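Local atomic coordinates of L-talarate/Galactarate Dehydratase (Salmonella typhimurium, PDB entry 2PP0), a protein that catalyses the magnesium-dependent dehydration of L-talarate and galactarate to 5-keto-4-deoxy-D-glucarate, and also epimerises L-talarate to galactarate. Residues R208-V213 and L223-N228; K181-S186 and G192-K197; I64-S69 and E74-S79. All blocks are in the same frame, centred on the assembly; numbering follows the deposited sequence.

Interaction 1. Residues R208-V213 and L223-N228; sequences RRLTAV and LMVDAN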
loop_
_atom_site.group_PDB
_atom_site.type_symbol
_atom_site.label_atom_id
_atom_site.label_comp_id
_atom_site.label_asym_id
_atom_site.label_seq_id
_atom_site.Cartn_x
_atom_site.Cartn_y
_atom_site.Cartn_z
ATOM N N ARG B 208 -21.810 -37.658 -3.187
ATOM C CA ARG B 208 -23.030 -37.953 -2.446
ATOM C C ARG B 208 -23.336 -36.849 -1.438
ATOM O O ARG B 208 -24.447 -36.316 -1.403
ATOM C CB ARG B 208 -22.883 -39.292 -1.723
ATOM C CG ARG B 208 -24.027 -39.614 -0.777
ATOM C CD ARG B 208 -23.882 -40.997 -0.177
ATOM N NE ARG B 208 -24.946 -41.267 0.784
ATOM C CZ ARG B 208 -24.969 -40.805 2.030
ATOM N NH1 ARG B 208 -23.975 -40.049 2.480
ATOM N NH2 ARG B 208 -25.993 -41.091 2.823
ATOM N N ARG B 209 -22.348 -36.511 -0.617
ATOM C CA ARG B 209 -22.523 -35.467 0.380
ATOM C C ARG B 209 -22.793 -34.122 -0.288
ATOM O O ARG B 209 -23.683 -33.383 0.136
ATOM C CB ARG B 209 -21.279 -35.385 1.271
ATOM C CG ARG B 209 -21.104 -36.598 2.169
ATOM C CD ARG B 209 -19.649 -36.832 2.554
ATOM N NE ARG B 209 -19.104 -35.820 3.458
ATOM C CZ ARG B 209 -19.503 -35.635 4.713
ATOM N NH1 ARG B 209 -20.463 -36.391 5.229
ATOM N NH2 ARG B 209 -18.926 -34.706 5.461
ATOM N N LEU B 210 -22.039 -33.813 -1.342
ATOM C CA LEU B 210 -22.204 -32.546 -2.052
ATOM C C LEU B 210 -23.597 -32.426 -2.670
ATOM O O LEU B 210 -24.202 -31.353 -2.646
ATOM C CB LEU B 210 -21.132 -32.395 -3.141
ATOM C CG LEU B 210 -21.084 -31.074 -3.925
ATOM C CD1 LEU B 210 -20.926 -29.900 -2.967
ATOM C CD2 LEU B 210 -19.924 -31.106 -4.905
ATOM N N THR B 211 -24.109 -33.523 -3.221
ATOM C CA THR B 211 -25.436 -33.500 -3.833
ATOM C C THR B 211 -26.514 -33.284 -2.772
ATOM O O THR B 211 -27.494 -32.571 -3.002
ATOM C CB THR B 211 -25.744 -34.815 -4.593
ATOM O OG1 THR B 211 -25.737 -35.918 -3.677
ATOM C CG2 THR B 211 -24.708 -35.056 -5.681
ATOM N N ALA B 212 -26.325 -33.903 -1.610
ATOM C CA ALA B 212 -27.276 -33.775 -0.514
ATOM C C ALA B 212 -27.295 -32.345 0.024
ATOM O O ALA B 212 -28.351 -31.833 0.400
ATOM C CB ALA B 212 -26.921 -34.750 0.601
ATOM N N VAL B 213 -26.126 -31.706 0.064
ATOM C CA VAL B 213 -26.021 -30.335 0.559
ATOM C C VAL B 213 -26.620 -29.321 -0.413
ATOM O O VAL B 213 -27.313 -28.392 0.007
ATOM C CB VAL B 213 -24.556 -29.945 0.846
ATOM C CG1 VAL B 213 -24.484 -28.483 1.273
ATOM C CG2 VAL B 213 -23.989 -30.835 1.937
ATOM N N LEU B 223 -22.483 -22.063 -2.550
ATOM C CA LEU B 223 -21.886 -23.316 -2.097
ATOM C C LEU B 223 -20.487 -23.459 -2.696
ATOM O O LEU B 223 -20.265 -23.149 -3.863
ATOM C CB LEU B 223 -22.757 -24.502 -2.516
ATOM C CG LEU B 223 -22.243 -25.904 -2.169
ATOM C CD1 LEU B 223 -21.999 -26.034 -0.671
ATOM C CD2 LEU B 223 -23.266 -26.921 -2.627
ATOM N N MET B 224 -19.545 -23.921 -1.884
ATOM C CA MET B 224 -18.175 -24.090 -2.344
ATOM C C MET B 224 -17.577 -25.356 -1.741
ATOM O O MET B 224 -18.106 -25.888 -0.765
ATOM C CB MET B 224 -17.333 -22.853 -1.968
ATOM C CG MET B 224 -17.634 -22.237 -0.593
ATOM S SD MET B 224 -18.784 -20.807 -0.586
ATOM C CE MET B 224 -20.165 -21.504 -0.146
ATOM N N VAL B 225 -16.495 -25.857 -2.334
ATOM C CA VAL B 225 -15.848 -27.057 -1.804
ATOM C C VAL B 225 -14.353 -26.844 -1.645
ATOM O O VAL B 225 -13.773 -25.943 -2.261
ATOM C CB VAL B 225 -16.101 -28.303 -2.692
ATOM C CG1 VAL B 225 -17.595 -28.550 -2.813
ATOM C CG2 VAL B 225 -15.472 -28.121 -4.062
ATOM N N ASP B 226 -13.739 -27.688 -0.819
ATOM C CA ASP B 226 -12.312 -27.611 -0.517
ATOM C C ASP B 226 -11.714 -29.025 -0.427
ATOM O O ASP B 226 -12.113 -29.816 0.428
ATOM C CB ASP B 226 -12.144 -26.873 0.817
ATOM C CG ASP B 226 -10.698 -26.700 1.223
ATOM O OD1 ASP B 226 -9.801 -27.139 0.475
ATOM O OD2 ASP B 226 -10.462 -26.117 2.302
ATOM N N ALA B 227 -10.760 -29.339 -1.305
ATOM C CA ALA B 227 -10.131 -30.666 -1.313
ATOM C C ALA B 227 -8.853 -30.735 -0.490
ATOM O O ALA B 227 -8.284 -31.813 -0.307
ATOM C CB ALA B 227 -9.837 -31.095 -2.741
ATOM N N ASN B 228 -8.394 -29.586 -0.004
ATOM C CA ASN B 228 -7.178 -29.536 0.797
ATOM C C ASN B 228 -5.994 -30.294 0.179
ATOM O O ASN B 228 -5.309 -31.064 0.863
ATOM C CB ASN B 228 -7.461 -30.058 2.214
ATOM C CG ASN B 228 -8.130 -29.009 3.101
ATOM O OD1 ASN B 228 -7.480 -28.080 3.584
ATOM N ND2 ASN B 228 -9.430 -29.148 3.304
#
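L210 and V213 of the helix pack on L223 and V225 of the strand, joining the last two elements of a beta-alpha-beta unit (strand 194-197, helix 203-217, strand 223-226) in the TIM-type barrel of the enolase superfamily. The two axes run nearly antiparallel, at 163°, and approach to 10.5 Å, spacing that buried side chains span. L210 can be followed outward. Its CB and CG make none of the close contacts with the strand, since the CA–CB bond points neither toward it nor away. With CG placed anti to the backbone N (chi1 -176°), the methyl fork is carried across the gap. CD1 meets V225 CG1 at 3.6 Å and also touches L223 CD2 at 3.8 Å; CD2 rests on the same V225 CG1 at 4.0 Å. A single valine methyl is thus held against both branches of the leucine, and the leucine and valine stand roughly perpendicular. L223 divides its own fork: CD2 serves L210, while CD1 reaches V213 CG1 at 4.0 Å, one helical turn further on. F246 and L196 also touch L210. Beyond V225 the strand delivers D226, a magnesium ligand, whose OD2 forms a salt bridge with K197. D226 OD1 closes an Asx turn, accepting from N228 N at 2.9 Å, the donor lying 41° out of the carboxylate plane.

Interaction 2. Residues K181-S186 and G192-K197; sequences KNVVIS and GGIKLK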
loop_
_atom_site.group_PDB
_atom_site.type_symbol
_atom_site.label_atom_id
_atom_site.label_comp_id
_atom_site.label_asym_id
_atom_site.label_seq_id
_atom_site.Cartn_x
_atom_site.Cartn_y
_atom_site.Cartn_z
ATOM N N LYS B 181 -27.542 -30.597 9.458
ATOM C CA LYS B 181 -28.087 -29.904 10.621
ATOM C C LYS B 181 -27.303 -28.613 10.853
ATOM O O LYS B 181 -27.860 -27.609 11.308
ATOM C CB LYS B 181 -28.004 -30.781 11.874
ATOM C CG LYS B 181 -28.938 -31.987 11.877
ATOM C CD LYS B 181 -28.833 -32.750 13.190
ATOM C CE LYS B 181 -29.649 -34.035 13.155
ATOM N NZ LYS B 181 -29.530 -34.808 14.429
ATOM N N ASN B 182 -26.008 -28.637 10.547
ATOM C CA ASN B 182 -25.181 -27.445 10.725
ATOM C C ASN B 182 -25.570 -26.396 9.689
ATOM O O ASN B 182 -25.547 -25.198 9.973
ATOM C CB ASN B 182 -23.692 -27.784 10.586
ATOM C CG ASN B 182 -23.225 -28.790 11.621
ATOM O OD1 ASN B 182 -23.620 -28.731 12.789
ATOM N ND2 ASN B 182 -22.364 -29.712 11.199
ATOM N N VAL B 183 -25.925 -26.854 8.489
ATOM C CA VAL B 183 -26.337 -25.952 7.417
ATOM C C VAL B 183 -27.555 -25.164 7.883
ATOM O O VAL B 183 -27.649 -23.955 7.661
ATOM C CB VAL B 183 -26.706 -26.729 6.136
ATOM C CG1 VAL B 183 -27.457 -25.825 5.172
ATOM C CG2 VAL B 183 -25.445 -27.250 5.469
ATOM N N VAL B 184 -28.486 -25.864 8.527
ATOM C CA VAL B 184 -29.697 -25.237 9.044
ATOM C C VAL B 184 -29.334 -24.218 10.124
ATOM O O VAL B 184 -29.800 -23.077 10.095
ATOM C CB VAL B 184 -30.647 -26.288 9.646
ATOM C CG1 VAL B 184 -31.839 -25.604 10.305
ATOM C CG2 VAL B 184 -31.116 -27.236 8.556
ATOM N N ILE B 185 -28.496 -24.633 11.069
ATOM C CA ILE B 185 -28.063 -23.753 12.151
ATOM C C ILE B 185 -27.376 -22.509 11.589
ATOM O O ILE B 185 -27.678 -21.378 11.986
ATOM C CB ILE B 185 -27.075 -24.475 13.094
ATOM C CG1 ILE B 185 -27.768 -25.665 13.763
ATOM C CG2 ILE B 185 -26.542 -23.504 14.139
ATOM C CD1 ILE B 185 -26.894 -26.415 14.761
ATOM N N SER B 186 -26.454 -22.735 10.657
ATOM C CA SER B 186 -25.693 -21.663 10.027
ATOM C C SER B 186 -26.580 -20.691 9.264
ATOM O O SER B 186 -26.474 -19.474 9.424
ATOM C CB SER B 186 -24.656 -22.261 9.072
ATOM O OG SER B 186 -23.729 -23.063 9.781
ATOM N N GLY B 192 -23.876 -16.513 4.912
ATOM C CA GLY B 192 -24.042 -16.209 3.502
ATOM C C GLY B 192 -23.542 -17.271 2.540
ATOM O O GLY B 192 -23.698 -17.134 1.329
ATOM N N GLY B 193 -22.944 -18.331 3.069
ATOM C CA GLY B 193 -22.440 -19.387 2.210
ATOM C C GLY B 193 -21.990 -20.600 2.997
ATOM O O GLY B 193 -21.758 -20.521 4.201
ATOM N N ILE B 194 -21.852 -21.728 2.308
ATOM C CA ILE B 194 -21.445 -22.979 2.942
ATOM C C ILE B 194 -20.334 -23.663 2.159
ATOM O O ILE B 194 -20.454 -23.848 0.953
ATOM C CB ILE B 194 -22.636 -23.975 3.019
ATOM C CG1 ILE B 194 -23.707 -23.448 3.977
ATOM C CG2 ILE B 194 -22.135 -25.359 3.448
ATOM C CD1 ILE B 194 -23.231 -23.305 5.421
ATOM N N LYS B 195 -19.258 -24.048 2.840
ATOM C CA LYS B 195 -18.176 -24.747 2.160
ATOM C C LYS B 195 -18.119 -26.168 2.694
ATOM O O LYS B 195 -18.161 -26.391 3.906
ATOM C CB LYS B 195 -16.819 -24.068 2.384
ATOM C CG LYS B 195 -15.682 -24.788 1.655
ATOM C CD LYS B 195 -14.385 -24.001 1.651
ATOM C CE LYS B 195 -13.753 -23.935 3.022
ATOM N NZ LYS B 195 -12.501 -23.133 2.957
ATOM N N LEU B 196 -18.035 -27.127 1.782
ATOM C CA LEU B 196 -17.974 -28.531 2.156
ATOM C C LEU B 196 -16.581 -29.087 1.886
ATOM O O LEU B 196 -15.991 -28.826 0.835
ATOM C CB LEU B 196 -19.006 -29.335 1.355
ATOM C CG LEU B 196 -19.039 -30.846 1.608
ATOM C CD1 LEU B 196 -19.441 -31.118 3.050
ATOM C CD2 LEU B 196 -20.016 -31.504 0.639
ATOM N N LYS B 197 -16.050 -29.834 2.845
ATOM C CA LYS B 197 -14.740 -30.440 2.674
ATOM C C LYS B 197 -14.906 -31.679 1.801
ATOM O O LYS B 197 -15.783 -32.506 2.055
ATOM C CB LYS B 197 -14.154 -30.840 4.032
ATOM C CG LYS B 197 -13.868 -29.670 4.955
ATOM C CD LYS B 197 -12.786 -28.760 4.379
ATOM C CE LYS B 197 -12.542 -27.543 5.269
ATOM N NZ LYS B 197 -11.447 -26.691 4.733
#
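I194 spreads its two branches over V183 and S186, which lie on neighbouring turns of the helix. CG2, anti to the backbone N, is the branch that faces V183, its methyl lying 4.3 Å from V183 CG2. The other branch leaves beside the backbone N and bends again at chi2 (-63°), which brings CD1 to 4.1 Å from S186 CB. The serine thus offers carbon to the strand, while its hydroxyl turns back along the helix. At chi1 -62°, OG sits beside its own backbone N and donates to N182 O at 2.8 Å, from 43° above the carbonyl plane. That carbonyl also accepts S186 N at 2.7 Å, so one residue grips it twice. S186 OG is further hydrogen-bonded to Y12 OH of the second subunit, and V183 and I194 both touch L217 of helix 203-217. Further along the strand, K195 and K197 point to the barrel interior, where K195 NZ forms salt bridges with E252 and E348. An apolar residue facing the outer helices, followed by substrate-binding K195 and proton acceptor K197, matches the Lys-x-Lys strand of the mandelate racemase subgroup's barrel.

Interaction 3. Residues I64-S69 and E74-S79; sequences IAEIRS and EGVGFS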
loop_
_atom_site.group_PDB
_atom_site.type_symbol
_atom_site.label_atom_id
_atom_site.label_comp_id
_atom_site.label_asym_id
_atom_site.label_seq_id
_atom_site.Cartn_x
_atom_site.Cartn_y
_atom_site.Cartn_z
ATOM N N ILE B 64 0.577 -14.671 20.662
ATOM C CA ILE B 64 0.087 -13.307 20.809
ATOM C C ILE B 64 1.192 -12.317 21.124
ATOM O O ILE B 64 2.134 -12.627 21.852
ATOM C CB ILE B 64 -0.947 -13.236 21.954
ATOM C CG1 ILE B 64 -1.998 -14.321 21.764
ATOM C CG2 ILE B 64 -1.612 -11.864 21.992
ATOM C CD1 ILE B 64 -2.885 -14.518 22.978
ATOM N N ALA B 65 1.073 -11.118 20.564
ATOM C CA ALA B 65 2.031 -10.057 20.833
ATOM C C ALA B 65 1.252 -8.842 21.323
ATOM O O ALA B 65 0.200 -8.500 20.776
ATOM C CB ALA B 65 2.817 -9.700 19.578
ATOM N N GLU B 66 1.761 -8.209 22.372
ATOM C CA GLU B 66 1.143 -7.012 22.935
ATOM C C GLU B 66 2.271 -5.996 23.010
ATOM O O GLU B 66 3.340 -6.290 23.548
ATOM C CB GLU B 66 0.583 -7.306 24.325
ATOM C CG GLU B 66 -0.500 -8.370 24.327
ATOM C CD GLU B 66 -0.898 -8.790 25.727
ATOM O OE1 GLU B 66 -1.470 -7.952 26.458
ATOM O OE2 GLU B 66 -0.634 -9.957 26.100
ATOM N N ILE B 67 2.041 -4.816 22.440
ATOM C CA ILE B 67 3.042 -3.757 22.402
ATOM C C ILE B 67 2.470 -2.466 22.988
ATOM O O ILE B 67 1.330 -2.101 22.700
ATOM C CB ILE B 67 3.487 -3.474 20.936
ATOM C CG1 ILE B 67 3.972 -4.768 20.272
ATOM C CG2 ILE B 67 4.594 -2.423 20.909
ATOM C CD1 ILE B 67 4.340 -4.599 18.788
ATOM N N ARG B 68 3.257 -1.791 23.820
ATOM C CA ARG B 68 2.835 -0.531 24.427
ATOM C C ARG B 68 3.887 0.529 24.159
ATOM O O ARG B 68 5.084 0.272 24.275
ATOM C CB ARG B 68 2.603 -0.709 25.935
ATOM C CG ARG B 68 1.265 -1.362 26.228
ATOM C CD ARG B 68 1.076 -1.744 27.689
ATOM N NE ARG B 68 -0.207 -2.424 27.861
ATOM C CZ ARG B 68 -1.394 -1.819 27.797
ATOM N NH1 ARG B 68 -1.472 -0.510 27.579
ATOM N NH2 ARG B 68 -2.508 -2.529 27.922
ATOM N N SER B 69 3.436 1.721 23.782
ATOM C CA SER B 69 4.352 2.814 23.468
ATOM C C SER B 69 4.491 3.833 24.599
ATOM O O SER B 69 3.661 3.909 25.506
ATOM C CB SER B 69 3.879 3.542 22.208
ATOM O OG SER B 69 2.668 4.232 22.467
ATOM N N GLU B 74 -1.448 1.320 22.595
ATOM C CA GLU B 74 -1.383 -0.112 22.804
ATOM C C GLU B 74 -1.804 -0.854 21.537
ATOM O O GLU B 74 -2.672 -0.397 20.797
ATOM C CB GLU B 74 -2.282 -0.453 24.001
ATOM C CG GLU B 74 -2.872 -1.839 24.045
ATOM C CD GLU B 74 -4.063 -2.002 23.124
ATOM O OE1 GLU B 74 -4.947 -1.114 23.102
ATOM O OE2 GLU B 74 -4.120 -3.031 22.426
ATOM N N GLY B 75 -1.164 -1.990 21.282
ATOM C CA GLY B 75 -1.504 -2.772 20.107
ATOM C C GLY B 75 -1.445 -4.256 20.404
ATOM O O GLY B 75 -0.632 -4.695 21.216
ATOM N N VAL B 76 -2.312 -5.029 19.763
ATOM C CA VAL B 76 -2.328 -6.468 19.964
ATOM C C VAL B 76 -2.489 -7.176 18.619
ATOM O O VAL B 76 -3.202 -6.701 17.735
ATOM C CB VAL B 76 -3.483 -6.884 20.909
ATOM C CG1 VAL B 76 -4.823 -6.573 20.266
ATOM C CG2 VAL B 76 -3.373 -8.361 21.249
ATOM N N GLY B 77 -1.816 -8.313 18.472
ATOM C CA GLY B 77 -1.888 -9.078 17.241
ATOM C C GLY B 77 -1.525 -10.524 17.521
ATOM O O GLY B 77 -1.039 -10.840 18.606
ATOM N N PHE B 78 -1.752 -11.412 16.558
ATOM C CA PHE B 78 -1.430 -12.815 16.787
ATOM C C PHE B 78 -1.212 -13.605 15.509
ATOM O O PHE B 78 -1.576 -13.168 14.416
ATOM C CB PHE B 78 -2.558 -13.480 17.585
ATOM C CG PHE B 78 -3.836 -13.656 16.802
ATOM C CD1 PHE B 78 -4.028 -14.777 15.997
ATOM C CD2 PHE B 78 -4.834 -12.682 16.843
ATOM C CE1 PHE B 78 -5.195 -14.927 15.240
ATOM C CE2 PHE B 78 -6.004 -12.819 16.092
ATOM C CZ PHE B 78 -6.187 -13.943 15.289
ATOM N N SER B 79 -0.598 -14.773 15.669
ATOM C CA SER B 79 -0.374 -15.704 14.570
ATOM C C SER B 79 -0.790 -17.046 15.165
ATOM O O SER B 79 -1.165 -17.117 16.341
ATOM C CB SER B 79 1.095 -15.719 14.111
ATOM O OG SER B 79 1.974 -16.182 15.116
#
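I64-S69 and E74-S79 run antiparallel, their axes 4.7 Å apart at closest and 164° between directions, with A65–G77 and I67–G75 as hydrogen-bonded pairs. Each of these pairs exchanges two N-H...O bonds: A65 N reaches G77 O at 2.9 Å and G77 N returns to A65 O at 3.1 Å, and I67 and G75 do likewise. The non-hydrogen-bonded pair between them, E66–V76, adds CA-H...O contacts, such as V76 CA to A65 O at 3.3 Å. Both partners on the A65 and I67 face are glycines, and helix 127-146 packs there through P134 and L139. This is the beta hairpin of strands 57-69 and 74-81 in the N-terminal domain of the enolase-superfamily fold, and strand 28-40 flanks it beyond strand 57-69. On the other face, I64 and V76 run alongside each other in the same direction, CG2 to CG2 at 4.0 Å. The same V76 CG2 methyl stands 4.2 Å from E66 CG, whereas the carboxylate of E66 pairs with R385. At the hairpin's turn end, E74 CG lies over one face of the R68 guanidinium, toward its rim, with R68 NH1 3.7 Å from E74 CB. The bend of E74 at chi2 (-78°) takes its carboxylate away from that arginine and to a salt bridge with K145; R68 NH2 and E74 OE1 remain 5.6 Å apart, and the guanidinium and carboxylate planes differ by 50°.

Interactions 1 and 2 are neighbours in the barrel, with centres 10 Å apart. Each packs an outer helix on one of two adjacent parallel strands, 194-197 and 223-226, using buried aliphatic groups. They meet directly through a probable hydrogen bond from L196 N to M224 O and, at the active-site end, through K197 and D226. Interaction 2 is the smaller, and its helix also borders the second subunit. Interaction 3 belongs to the other domain, its centre 38 Å from that of interaction 1 and 33 Å from that of interaction 2. It depends on main-chain hydrogen bonding between strands, with a helix over one face and, on the other, buried I64 and F78 beside the partly exposed E66, R68 and E74.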